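Local coordinates for hydroxyethylphosphonate dioxygenase (Streptomyces albus, PDB 6B9R), which catalyses, in all likelihood, the iron-dependent oxygenation of 2-hydroxyethylphosphonate, which it binds together with the metal, probably to give hydroxymethylphosphonate, at residues A[324-329]-A[348-353]. Sequence-based numbering, arbitrary orientation.
Sequences DAPAYR and DVLTAR
Arg329 and Asp348 face each other as an antiparallel hydrogen-bonded pair, with Arg329 N giving to Asp348 O and Asp348 N to Arg329 O. Their side chains lie side by side on one face of the sheet and close into a salt bridge, Arg329 NH2 to Asp348 OD2 at 2.8 Å. NE adds a weak bond to the same oxygen, so one carboxylate oxygen takes both N-H groups, with the guanidinium and carboxylate planes 47° apart. Arginine suits the place because its long chain, with turns at chi2 and chi3 (-82° and -61°), bends so that the NE/NH2 side of the guanidinium meets OD2 alongside it. An alanine here would probably leave the Asp348 carboxylate without its cationic mate and set it free to turn, while the backbone pairing could persist. On the other face, the Tyr328 ring runs beside Val349, its CE1 4.2 Å from Val349 CG1. The methyl of Ala327 sits over the centre of this ring and also meets Thr351 CG2 at 3.6 Å, a spot where a small residue fits between larger neighbours. Tyrosine offers these apolar groups a broad ring, while its hydroxyl reaches Ala356 O and Leu406 N in hydrogen bonds. Ala327 O accepts from both Leu350 N (2.8 Å) and Thr351 N (3.1 Å), gripping 348-353 as it leaves the strand. Leu350 turns its CD1 to Pro326 CB, 4.1 Å away, apolar against apolar. Threonine serves twice, its methyl against Ala327 and its OG1 accepting from Arg353 N at 3.0 Å in an ST turn. Ala327 and Tyr328 both face Tyr320 of the outermost strand 317-320, forming a classic beta bulge. The whole is the open end of the beta hairpin 328-332/343-349, within an antiparallel seven-stranded sheet.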
ATOM      1  N   ASP A 324      11.449  36.918  -9.994  1.00 24.47           N
ATOM      2  CA  ASP A 324      11.125  38.336  -9.881  1.00 29.14           C
ATOM      3  C   ASP A 324      10.992  38.759  -8.422  1.00 26.35           C
ATOM      4  O   ASP A 324      11.480  39.829  -8.037  1.00 28.83           O
ATOM      5  CB  ASP A 324       9.853  38.654 -10.668  1.00 33.43           C
ATOM      6  CG  ASP A 324      10.051  38.560 -12.175  1.00 40.64           C
ATOM      7  OD1 ASP A 324      11.189  38.300 -12.633  1.00 38.20           O
ATOM      8  OD2 ASP A 324       9.057  38.739 -12.910  1.00 45.51           O
ATOM      9  N   ALA A 325      10.363  37.927  -7.589  1.00 23.08           N
ATOM     10  CA  ALA A 325      10.223  38.202  -6.154  1.00 26.27           C
ATOM     11  C   ALA A 325      10.332  36.889  -5.388  1.00 23.59           C
ATOM     12  O   ALA A 325       9.327  36.295  -4.977  1.00 24.42           O
ATOM     13  CB  ALA A 325       8.902  38.913  -5.856  1.00 25.50           C
ATOM     14  N   PRO A 326      11.553  36.408  -5.163  1.00 23.13           N
ATOM     15  CA  PRO A 326      11.721  35.061  -4.600  1.00 19.62           C
ATOM     16  C   PRO A 326      11.479  35.081  -3.102  1.00 19.61           C
ATOM     17  O   PRO A 326      11.982  35.953  -2.392  1.00 20.21           O
ATOM     18  CB  PRO A 326      13.179  34.716  -4.921  1.00 22.53           C
ATOM     19  CG  PRO A 326      13.863  36.047  -4.939  1.00 25.73           C
ATOM     20  CD  PRO A 326      12.848  37.051  -5.460  1.00 22.25           C
ATOM     21  N   ALA A 327      10.679  34.128  -2.633  1.00 16.65           N
ATOM     22  CA  ALA A 327      10.528  33.908  -1.203  1.00 20.81           C
ATOM     23  C   ALA A 327      11.445  32.809  -0.700  1.00 18.32           C
ATOM     24  O   ALA A 327      11.911  32.866   0.445  1.00 19.82           O
ATOM     25  CB  ALA A 327       9.075  33.549  -0.872  1.00 16.72           C
ATOM     26  N   TYR A 328      11.694  31.803  -1.530  1.00 15.06           N
ATOM     27  CA  TYR A 328      12.536  30.675  -1.168  1.00 14.99           C
ATOM     28  C   TYR A 328      13.441  30.364  -2.341  1.00 14.82           C
ATOM     29  O   TYR A 328      13.073  30.584  -3.498  1.00 17.70           O
ATOM     30  CB  TYR A 328      11.719  29.395  -0.850  1.00 15.11           C
ATOM     31  CG  TYR A 328      10.498  29.639  -0.006  1.00 15.61           C
ATOM     32  CD1 TYR A 328      10.616  30.092   1.298  1.00 16.80           C
ATOM     33  CD2 TYR A 328       9.225  29.409  -0.511  1.00 22.31           C
ATOM     34  CE1 TYR A 328       9.486  30.324   2.076  1.00 22.39           C
ATOM     35  CE2 TYR A 328       8.096  29.617   0.257  1.00 21.14           C
ATOM     36  CZ  TYR A 328       8.234  30.063   1.551  1.00 23.27           C
ATOM     37  OH  TYR A 328       7.118  30.283   2.313  1.00 19.24           O
ATOM     38  N   ARG A 329      14.611  29.815  -2.042  1.00 14.76           N
ATOM     39  CA  ARG A 329      15.473  29.257  -3.076  1.00 14.72           C
ATOM     40  C   ARG A 329      15.656  27.786  -2.746  1.00 17.59           C
ATOM     41  O   ARG A 329      16.094  27.446  -1.642  1.00 20.99           O
ATOM     42  CB  ARG A 329      16.816  29.990  -3.152  1.00 18.60           C
ATOM     43  CG  ARG A 329      17.539  29.802  -4.494  1.00 19.37           C
ATOM     44  CD  ARG A 329      18.296  28.481  -4.542  1.00 22.60           C
ATOM     45  NE  ARG A 329      19.313  28.425  -3.493  1.00 26.82           N
ATOM     46  CZ  ARG A 329      20.555  28.891  -3.601  1.00 29.35           C
ATOM     47  NH1 ARG A 329      20.987  29.460  -4.732  1.00 17.03           N
ATOM     48  NH2 ARG A 329      21.380  28.779  -2.569  1.00 25.04           N
ATOM     49  N   ASP A 348      16.456  27.704   1.170  1.00 16.26           N
ATOM     50  CA  ASP A 348      16.850  29.008   1.684  1.00 16.17           C
ATOM     51  C   ASP A 348      15.589  29.837   1.829  1.00 18.98           C
ATOM     52  O   ASP A 348      14.907  30.113   0.835  1.00 18.85           O
ATOM     53  CB  ASP A 348      17.849  29.703   0.761  1.00 20.05           C
ATOM     54  CG  ASP A 348      19.191  29.021   0.754  1.00 31.09           C
ATOM     55  OD1 ASP A 348      19.661  28.643   1.843  1.00 28.95           O
ATOM     56  OD2 ASP A 348      19.769  28.849  -0.337  1.00 39.57           O
ATOM     57  N   VAL A 349      15.262  30.201   3.064  1.00 19.81           N
ATOM     58  CA  VAL A 349      14.079  31.003   3.340  1.00 16.86           C
ATOM     59  C   VAL A 349      14.511  32.458   3.271  1.00 19.49           C
ATOM     60  O   VAL A 349      15.294  32.922   4.103  1.00 19.54           O
ATOM     61  CB  VAL A 349      13.464  30.664   4.700  1.00 15.56           C
ATOM     62  CG1 VAL A 349      12.228  31.537   4.949  1.00 17.58           C
ATOM     63  CG2 VAL A 349      13.086  29.180   4.742  1.00 15.16           C
ATOM     64  N   LEU A 350      14.015  33.170   2.259  1.00 19.40           N
ATOM     65  CA  LEU A 350      14.466  34.524   1.965  1.00 21.70           C
ATOM     66  C   LEU A 350      13.497  35.584   2.453  1.00 23.63           C
ATOM     67  O   LEU A 350      13.928  36.665   2.869  1.00 29.31           O
ATOM     68  CB  LEU A 350      14.673  34.692   0.454  1.00 23.89           C
ATOM     69  CG  LEU A 350      15.599  33.650  -0.190  1.00 21.31           C
ATOM     70  CD1 LEU A 350      15.606  33.792  -1.702  1.00 22.48           C
ATOM     71  CD2 LEU A 350      17.009  33.747   0.386  1.00 24.38           C
ATOM     72  N   THR A 351      12.204  35.292   2.424  1.00 19.34           N
ATOM     73  CA  THR A 351      11.208  36.291   2.766  1.00 19.90           C
ATOM     74  C   THR A 351      11.090  36.436   4.277  1.00 20.09           C
ATOM     75  O   THR A 351      11.178  35.460   5.030  1.00 18.85           O
ATOM     76  CB  THR A 351       9.851  35.926   2.159  1.00 21.06           C
ATOM     77  OG1 THR A 351       8.868  36.885   2.572  1.00 25.41           O
ATOM     78  CG2 THR A 351       9.412  34.527   2.588  1.00 24.30           C
ATOM     79  N   ALA A 352      10.911  37.678   4.706  1.00 18.36           N
ATOM     80  CA  ALA A 352      10.592  38.039   6.077  1.00 22.83           C
ATOM     81  C   ALA A 352       9.093  38.126   6.322  1.00 25.96           C
ATOM     82  O   ALA A 352       8.683  38.452   7.438  1.00 23.30           O
ATOM     83  CB  ALA A 352      11.242  39.384   6.428  1.00 19.79           C
ATOM     84  N   ARG A 353       8.276  37.871   5.311  1.00 26.11           N
ATOM     85  CA  ARG A 353       6.829  37.946   5.434  1.00 29.99           C
ATOM     86  C   ARG A 353       6.206  36.562   5.308  1.00 27.88           C
ATOM     87  O   ARG A 353       6.797  35.658   4.710  1.00 22.22           O
ATOM     88  CB  ARG A 353       6.251  38.869   4.353  1.00 34.59           C
TER
HETATM   89  O   HOH W   1       6.187  33.203   3.648  1.00 31.70           O